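Local coordinates for iron transport multicopper oxidase FET3 (Saccharomyces cerevisiae, PDB 1ZPU), which oxidises ferrous to ferric iron at the yeast cell surface, using four copper ions to reduce oxygen to water, as the ferroxidase of high-affinity iron uptake, at residues T319-M324 with V383-D388; E416-F421 with R442-F447. All blocks are in the same frame, centred on the assembly; numbering follows the deposited sequence.

Interaction 1 of 2, residues T319-M324 with V383-D388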
ATOM      1  N   THR A 319      14.123  15.091  -3.641  1.00 68.72           N
ATOM      2  CA  THR A 319      12.982  15.991  -3.780  1.00 68.73           C
ATOM      3  C   THR A 319      12.188  15.651  -5.037  1.00 68.86           C
ATOM      4  O   THR A 319      12.703  15.702  -6.145  1.00 68.94           O
ATOM      5  CB  THR A 319      13.399  17.484  -3.782  1.00 68.51           C
ATOM      6  OG1 THR A 319      14.044  17.794  -2.545  1.00 69.02           O
ATOM      7  CG2 THR A 319      12.190  18.398  -3.933  1.00 68.11           C
ATOM      8  N   VAL A 320      10.927  15.290  -4.858  1.00 68.95           N
ATOM      9  CA  VAL A 320      10.084  14.960  -5.994  1.00 69.03           C
ATOM     10  C   VAL A 320       8.792  15.768  -6.004  1.00 69.15           C
ATOM     11  O   VAL A 320       8.132  15.926  -4.975  1.00 69.11           O
ATOM     12  CB  VAL A 320       9.779  13.438  -6.075  1.00 69.03           C
ATOM     13  CG1 VAL A 320      11.059  12.648  -6.293  1.00 69.08           C
ATOM     14  CG2 VAL A 320       9.072  12.954  -4.830  1.00 68.83           C
ATOM     15  N   ASP A 321       8.446  16.286  -7.180  1.00 69.38           N
ATOM     16  CA  ASP A 321       7.163  16.960  -7.381  1.00 69.53           C
ATOM     17  C   ASP A 321       6.196  15.994  -8.047  1.00 69.46           C
ATOM     18  O   ASP A 321       6.571  15.274  -8.973  1.00 69.77           O
ATOM     19  CB  ASP A 321       7.321  18.237  -8.210  1.00 69.48           C
ATOM     20  CG  ASP A 321       8.122  19.322  -7.481  1.00 70.84           C
ATOM     21  OD1 ASP A 321       8.559  19.097  -6.327  1.00 72.77           O
ATOM     22  OD2 ASP A 321       8.327  20.408  -8.063  1.00 71.69           O
ATOM     23  N   VAL A 322       4.962  15.970  -7.552  1.00 69.13           N
ATOM     24  CA  VAL A 322       3.936  15.078  -8.057  1.00 68.99           C
ATOM     25  C   VAL A 322       2.934  15.854  -8.903  1.00 69.11           C
ATOM     26  O   VAL A 322       2.293  16.781  -8.419  1.00 69.24           O
ATOM     27  CB  VAL A 322       3.183  14.401  -6.908  1.00 68.94           C
ATOM     28  CG1 VAL A 322       2.033  13.573  -7.444  1.00 69.04           C
ATOM     29  CG2 VAL A 322       4.129  13.542  -6.082  1.00 69.06           C
ATOM     30  N   VAL A 323       2.797  15.462 -10.164  1.00 69.06           N
ATOM     31  CA  VAL A 323       1.827  16.074 -11.054  1.00 69.00           C
ATOM     32  C   VAL A 323       1.276  15.058 -12.059  1.00 69.30           C
ATOM     33  O   VAL A 323       1.940  14.060 -12.373  1.00 69.14           O
ATOM     34  CB  VAL A 323       2.428  17.312 -11.777  1.00 68.97           C
ATOM     35  CG1 VAL A 323       3.389  16.905 -12.888  1.00 68.41           C
ATOM     36  CG2 VAL A 323       1.324  18.203 -12.313  1.00 69.08           C
ATOM     37  N   MET A 324       0.050  15.307 -12.527  1.00 69.59           N
ATOM     38  CA  MET A 324      -0.532  14.571 -13.639  1.00 69.93           C
ATOM     39  C   MET A 324      -0.387  15.413 -14.900  1.00 69.72           C
ATOM     40  O   MET A 324      -0.580  16.633 -14.855  1.00 69.77           O
ATOM     41  CB  MET A 324      -2.012  14.279 -13.359  1.00 70.90           C
ATOM     42  CG  MET A 324      -2.306  12.926 -12.686  1.00 71.81           C
ATOM     43  SD  MET A 324      -1.317  12.624 -11.208  1.00 76.77           S
ATOM     44  CE  MET A 324      -2.215  11.224 -10.530  1.00 73.62           C
ATOM     45  N   VAL A 383      11.533  14.380   0.114  1.00 68.78           N
ATOM     46  CA  VAL A 383      10.688  15.560   0.096  1.00 68.80           C
ATOM     47  C   VAL A 383       9.703  15.401  -1.053  1.00 68.81           C
ATOM     48  O   VAL A 383      10.096  15.291  -2.215  1.00 68.82           O
ATOM     49  CB  VAL A 383      11.507  16.869  -0.092  1.00 68.72           C
ATOM     50  CG1 VAL A 383      10.585  18.083  -0.100  1.00 68.39           C
ATOM     51  CG2 VAL A 383      12.566  17.009   0.997  1.00 68.56           C
ATOM     52  N   LEU A 384       8.420  15.380  -0.721  1.00 68.68           N
ATOM     53  CA  LEU A 384       7.400  15.209  -1.722  1.00 68.66           C
ATOM     54  C   LEU A 384       6.517  16.449  -1.781  1.00 68.80           C
ATOM     55  O   LEU A 384       5.902  16.827  -0.785  1.00 68.87           O
ATOM     56  CB  LEU A 384       6.595  13.938  -1.436  1.00 68.49           C
ATOM     57  CG  LEU A 384       5.554  13.496  -2.470  1.00 68.54           C
ATOM     58  CD1 LEU A 384       5.585  12.004  -2.636  1.00 69.43           C
ATOM     59  CD2 LEU A 384       4.168  13.951  -2.099  1.00 67.22           C
ATOM     60  N   ASN A 385       6.481  17.075  -2.955  1.00 68.84           N
ATOM     61  CA  ASN A 385       5.670  18.264  -3.209  1.00 68.86           C
ATOM     62  C   ASN A 385       4.497  17.970  -4.161  1.00 69.06           C
ATOM     63  O   ASN A 385       4.694  17.800  -5.368  1.00 69.06           O
ATOM     64  CB  ASN A 385       6.540  19.374  -3.801  1.00 68.60           C
ATOM     65  CG  ASN A 385       7.713  19.729  -2.921  1.00 68.50           C
ATOM     66  OD1 ASN A 385       7.552  19.996  -1.731  1.00 68.43           O
ATOM     67  ND2 ASN A 385       8.906  19.743  -3.501  1.00 68.45           N
ATOM     68  N   ASN A 386       3.282  17.911  -3.616  1.00 69.18           N
ATOM     69  CA  ASN A 386       2.085  17.688  -4.427  1.00 69.29           C
ATOM     70  C   ASN A 386       1.696  18.909  -5.242  1.00 69.58           C
ATOM     71  O   ASN A 386       1.311  19.943  -4.695  1.00 69.77           O
ATOM     72  CB  ASN A 386       0.894  17.255  -3.572  1.00 69.31           C
ATOM     73  CG  ASN A 386      -0.252  16.694  -4.408  1.00 69.54           C
ATOM     74  OD1 ASN A 386      -0.058  16.299  -5.554  1.00 70.34           O
ATOM     75  ND2 ASN A 386      -1.450  16.662  -3.835  1.00 69.44           N
ATOM     76  N   GLN A 387       1.799  18.781  -6.557  1.00 69.72           N
ATOM     77  CA  GLN A 387       1.403  19.842  -7.476  1.00 69.73           C
ATOM     78  C   GLN A 387      -0.001  19.551  -8.008  1.00 69.63           C
ATOM     79  O   GLN A 387      -0.569  20.334  -8.772  1.00 69.54           O
ATOM     80  CB  GLN A 387       2.382  19.899  -8.639  1.00 69.84           C
ATOM     81  CG  GLN A 387       2.895  21.277  -8.958  1.00 71.06           C
ATOM     82  CD  GLN A 387       4.115  21.631  -8.143  1.00 72.01           C
ATOM     83  OE1 GLN A 387       4.859  20.753  -7.705  1.00 72.01           O
ATOM     84  NE2 GLN A 387       4.325  22.926  -7.927  1.00 72.96           N
ATOM     85  N   ASP A 388      -0.541  18.404  -7.597  1.00 69.69           N
ATOM     86  CA  ASP A 388      -1.874  17.931  -7.986  1.00 69.85           C
ATOM     87  C   ASP A 388      -2.900  18.284  -6.906  1.00 69.67           C
ATOM     88  O   ASP A 388      -2.546  18.357  -5.724  1.00 69.87           O
ATOM     89  CB  ASP A 388      -1.848  16.407  -8.193  1.00 69.92           C
ATOM     90  CG  ASP A 388      -3.228  15.829  -8.492  1.00 71.80           C
ATOM     91  OD1 ASP A 388      -3.801  16.181  -9.550  1.00 73.55           O
ATOM     92  OD2 ASP A 388      -3.752  15.026  -7.675  1.00 73.41           O
TER
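Asp321 and Asn385 face one another across two neighbouring parallel strands, 316-326 and 379-386, in a sheet of the third cupredoxin domain. Four backbone hydrogen bonds join the two segments, from Val320 N to Val383 O (2.8 Å) through to Gln387 N to Val322 O. Asp321 and Asn385 stand on the same face of the sheet, and Asn385 ND2 donates to Asp321 OD1 at 2.9 Å. The carboxylate oxygen lies in the plane of the amide, although the carboxylate itself is turned 69° against that plane. In both residues chi1 (-67° and -57°) puts CG beside the backbone N of its own residue, anti to the carbonyl carbon. An amide suits position 385 because its OD1 can at the same time take up a loop N-H. On the same face Thr319 and Val383 lie side by side, OG1 against CB. The other face is apolar: Val322 CG2 rests on Leu384 CG at 3.9 Å, branched and compact side chains that fill the interior beside Phe336 and Phe394. At the end of the strand, Asn386 forms an Asx turn: Asp388 N donates to Asn386 OD1 at 3.0 Å, from above the plane of the side-chain carbonyl.

Interaction 2 of 2, residues E416-F421 with R442-F447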
ATOM      1  N   GLU A 416      -6.333  28.682  -3.509  1.00 69.61           N
ATOM      2  CA  GLU A 416      -4.959  28.479  -3.057  1.00 69.71           C
ATOM      3  C   GLU A 416      -4.155  27.662  -4.055  1.00 69.48           C
ATOM      4  O   GLU A 416      -4.693  26.780  -4.727  1.00 69.35           O
ATOM      5  CB  GLU A 416      -4.932  27.809  -1.691  1.00 69.78           C
ATOM      6  CG  GLU A 416      -5.655  28.587  -0.627  1.00 70.46           C
ATOM      7  CD  GLU A 416      -5.641  27.884   0.708  1.00 71.52           C
ATOM      8  OE1 GLU A 416      -5.151  28.505   1.674  1.00 73.49           O
ATOM      9  OE2 GLU A 416      -6.099  26.723   0.797  1.00 70.85           O
ATOM     10  N   VAL A 417      -2.867  27.982  -4.137  1.00 69.33           N
ATOM     11  CA  VAL A 417      -1.920  27.306  -5.021  1.00 69.20           C
ATOM     12  C   VAL A 417      -1.076  26.285  -4.241  1.00 69.19           C
ATOM     13  O   VAL A 417      -1.087  26.286  -3.004  1.00 69.13           O
ATOM     14  CB  VAL A 417      -0.973  28.323  -5.748  1.00 69.32           C
ATOM     15  CG1 VAL A 417      -1.669  28.963  -6.938  1.00 68.81           C
ATOM     16  CG2 VAL A 417      -0.436  29.375  -4.777  1.00 69.05           C
ATOM     17  N   PRO A 418      -0.356  25.401  -4.959  1.00 69.16           N
ATOM     18  CA  PRO A 418       0.566  24.444  -4.334  1.00 69.07           C
ATOM     19  C   PRO A 418       1.734  25.098  -3.592  1.00 68.92           C
ATOM     20  O   PRO A 418       2.277  26.092  -4.058  1.00 68.92           O
ATOM     21  CB  PRO A 418       1.101  23.651  -5.534  1.00 69.13           C
ATOM     22  CG  PRO A 418       0.074  23.827  -6.602  1.00 69.08           C
ATOM     23  CD  PRO A 418      -0.408  25.224  -6.423  1.00 69.03           C
ATOM     24  N   HIS A 419       2.107  24.530  -2.449  1.00 68.83           N
ATOM     25  CA  HIS A 419       3.261  24.989  -1.688  1.00 68.77           C
ATOM     26  C   HIS A 419       4.241  23.856  -1.435  1.00 68.89           C
ATOM     27  O   HIS A 419       3.859  22.787  -0.954  1.00 69.11           O
ATOM     28  CB  HIS A 419       2.821  25.657  -0.392  1.00 68.67           C
ATOM     29  CG  HIS A 419       2.128  26.959  -0.615  1.00 68.56           C
ATOM     30  ND1 HIS A 419       0.763  27.055  -0.777  1.00 68.81           N
ATOM     31  CD2 HIS A 419       2.616  28.210  -0.769  1.00 68.54           C
ATOM     32  CE1 HIS A 419       0.435  28.318  -0.992  1.00 68.90           C
ATOM     33  NE2 HIS A 419       1.541  29.039  -0.995  1.00 69.07           N
ATOM     34  N   SER A 420       5.497  24.085  -1.797  1.00 68.94           N
ATOM     35  CA  SER A 420       6.550  23.095  -1.594  1.00 68.97           C
ATOM     36  C   SER A 420       7.117  23.190  -0.181  1.00 69.07           C
ATOM     37  O   SER A 420       6.938  24.204   0.506  1.00 69.15           O
ATOM     38  CB  SER A 420       7.672  23.300  -2.608  1.00 69.00           C
ATOM     39  OG  SER A 420       7.287  22.858  -3.890  1.00 69.49           O
ATOM     40  N   PHE A 421       7.793  22.129   0.252  1.00 68.96           N
ATOM     41  CA  PHE A 421       8.588  22.187   1.465  1.00 68.80           C
ATOM     42  C   PHE A 421       9.741  23.128   1.221  1.00 68.91           C
ATOM     43  O   PHE A 421      10.384  23.055   0.176  1.00 68.99           O
ATOM     44  CB  PHE A 421       9.136  20.809   1.823  1.00 68.45           C
ATOM     45  CG  PHE A 421      10.092  20.820   2.980  1.00 68.39           C
ATOM     46  CD1 PHE A 421       9.647  21.106   4.270  1.00 67.85           C
ATOM     47  CD2 PHE A 421      11.443  20.543   2.783  1.00 67.91           C
ATOM     48  CE1 PHE A 421      10.535  21.117   5.343  1.00 67.68           C
ATOM     49  CE2 PHE A 421      12.334  20.550   3.848  1.00 67.27           C
ATOM     50  CZ  PHE A 421      11.879  20.836   5.132  1.00 67.46           C
ATOM     51  N   ARG A 442      -1.677  15.955   1.566  1.00 69.04           N
ATOM     52  CA  ARG A 442      -2.929  16.647   1.368  1.00 68.83           C
ATOM     53  C   ARG A 442      -2.918  17.342   0.005  1.00 68.83           C
ATOM     54  O   ARG A 442      -1.853  17.520  -0.596  1.00 68.49           O
ATOM     55  CB  ARG A 442      -3.193  17.613   2.531  1.00 68.77           C
ATOM     56  CG  ARG A 442      -3.547  16.882   3.822  1.00 68.46           C
ATOM     57  CD  ARG A 442      -3.703  17.813   5.006  1.00 68.62           C
ATOM     58  NE  ARG A 442      -3.962  17.068   6.239  1.00 68.54           N
ATOM     59  CZ  ARG A 442      -3.110  16.951   7.259  1.00 67.91           C
ATOM     60  NH1 ARG A 442      -1.919  17.535   7.225  1.00 67.31           N
ATOM     61  NH2 ARG A 442      -3.456  16.241   8.324  1.00 67.99           N
ATOM     62  N   PRO A 443      -4.109  17.693  -0.514  1.00 69.02           N
ATOM     63  CA  PRO A 443      -4.199  18.431  -1.775  1.00 69.05           C
ATOM     64  C   PRO A 443      -3.246  19.623  -1.861  1.00 69.04           C
ATOM     65  O   PRO A 443      -3.236  20.491  -0.975  1.00 69.19           O
ATOM     66  CB  PRO A 443      -5.650  18.909  -1.785  1.00 68.86           C
ATOM     67  CG  PRO A 443      -6.365  17.818  -1.088  1.00 68.79           C
ATOM     68  CD  PRO A 443      -5.451  17.401   0.025  1.00 68.96           C
ATOM     69  N   GLN A 444      -2.444  19.633  -2.922  1.00 68.92           N
ATOM     70  CA  GLN A 444      -1.535  20.730  -3.241  1.00 68.62           C
ATOM     71  C   GLN A 444      -0.530  21.028  -2.123  1.00 68.80           C
ATOM     72  O   GLN A 444       0.010  22.128  -2.040  1.00 68.96           O
ATOM     73  CB  GLN A 444      -2.322  21.987  -3.618  1.00 68.50           C
ATOM     74  CG  GLN A 444      -3.352  21.797  -4.731  1.00 68.03           C
ATOM     75  CD  GLN A 444      -3.680  23.102  -5.460  1.00 67.67           C
ATOM     76  OE1 GLN A 444      -3.465  23.217  -6.670  1.00 67.00           O
ATOM     77  NE2 GLN A 444      -4.180  24.093  -4.721  1.00 66.19           N
ATOM     78  N   SER A 445      -0.261  20.039  -1.278  1.00 68.93           N
ATOM     79  CA  SER A 445       0.599  20.246  -0.120  1.00 68.95           C
ATOM     80  C   SER A 445       1.934  19.510  -0.234  1.00 69.14           C
ATOM     81  O   SER A 445       2.408  19.240  -1.330  1.00 69.42           O
ATOM     82  CB  SER A 445      -0.141  19.874   1.165  1.00 68.80           C
ATOM     83  OG  SER A 445       0.437  20.542   2.269  1.00 68.03           O
ATOM     84  N   ASN A 446       2.547  19.210   0.906  1.00 69.15           N
ATOM     85  CA  ASN A 446       3.857  18.577   0.930  1.00 69.05           C
ATOM     86  C   ASN A 446       4.043  17.704   2.151  1.00 69.00           C
ATOM     87  O   ASN A 446       3.317  17.839   3.136  1.00 69.03           O
ATOM     88  CB  ASN A 446       4.978  19.630   0.856  1.00 69.08           C
ATOM     89  CG  ASN A 446       4.883  20.681   1.959  1.00 69.20           C
ATOM     90  OD1 ASN A 446       5.292  20.451   3.099  1.00 69.92           O
ATOM     91  ND2 ASN A 446       4.358  21.843   1.618  1.00 68.72           N
ATOM     92  N   PHE A 447       5.006  16.795   2.073  1.00 68.99           N
ATOM     93  CA  PHE A 447       5.471  16.098   3.257  1.00 68.97           C
ATOM     94  C   PHE A 447       6.956  15.795   3.193  1.00 69.02           C
ATOM     95  O   PHE A 447       7.571  15.875   2.124  1.00 69.02           O
ATOM     96  CB  PHE A 447       4.610  14.865   3.601  1.00 68.90           C
ATOM     97  CG  PHE A 447       4.788  13.664   2.692  1.00 69.29           C
ATOM     98  CD1 PHE A 447       3.670  12.986   2.215  1.00 69.97           C
ATOM     99  CD2 PHE A 447       6.044  13.162   2.371  1.00 69.60           C
ATOM    100  CE1 PHE A 447       3.795  11.848   1.408  1.00 69.98           C
ATOM    101  CE2 PHE A 447       6.178  12.037   1.559  1.00 69.90           C
ATOM    102  CZ  PHE A 447       5.049  11.376   1.084  1.00 69.79           C
TER
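Residues 416-421, an irregular loop, run within 19° of the direction of 444-446, Pro418 passing Gln444 at a CA to CA distance of 4.4 Å, just where a type II beta turn from Arg442 to Ser445 leads into strand 446-452. One backbone hydrogen bond joins the two, His419 N to Gln444 O at 3.2 Å; the amides of Gln444 and Asn446 add the rest. Gln444 CG is anti to the carbonyl carbon (chi1 -54°), and beyond it the chain is extended, long enough for NE2 to reach Glu416 O at 2.7 Å. That donor stands above the carbonyl plane, and NE2 also donates to Tyr410 O, so one amide nitrogen serves two loop carbonyls. Pro418 crosses this side chain, its CG 3.6 Å from Gln444 OE1; the proline ring offers CG and CD to pack against the amide oxygen, and its nitrogen needs no acceptor. Asn446 ND2 gives His419 O a bond of 2.8 Å, again from above the carbonyl plane, while OD1 accepts from Gln405 NE2. Phe421 approaches Asn446 through its CB, and its ring meets that of His426. Side-chain amides satisfying the carbonyls of an irregular loop here secure the long connection between strands 401-406 and 434-436 to the start of inner strand 446-452 of a cupredoxin beta-sandwich, the third plastocyanin-like domain of this multicopper oxidase.

Overall arrangement
Interactions 1 and 2 have centres 8 Å apart and share one mixed sheet, in which strand 379-386 lies between 316-326 and 446-452. They touch directly: Asn386 N probably bonds to Ser445 O at 2.8 Å, and Asn385 OD1 to Phe421 N at 2.9 Å, so Asn385 joins the parallel strand pair of interaction 1 to the loop of interaction 2. Interaction 1 is the nearer to the electron-accepting type 1 copper: the side chain of Asp388 lies about 3 Å from that of the copper ligand His392, whose NE2 it hydrogen-bonds through OD2, and that of Val322 about 6 Å from a bound copper ion. In interaction 2, the side chain of Gln444 is about 13 Å from a bound copper ion.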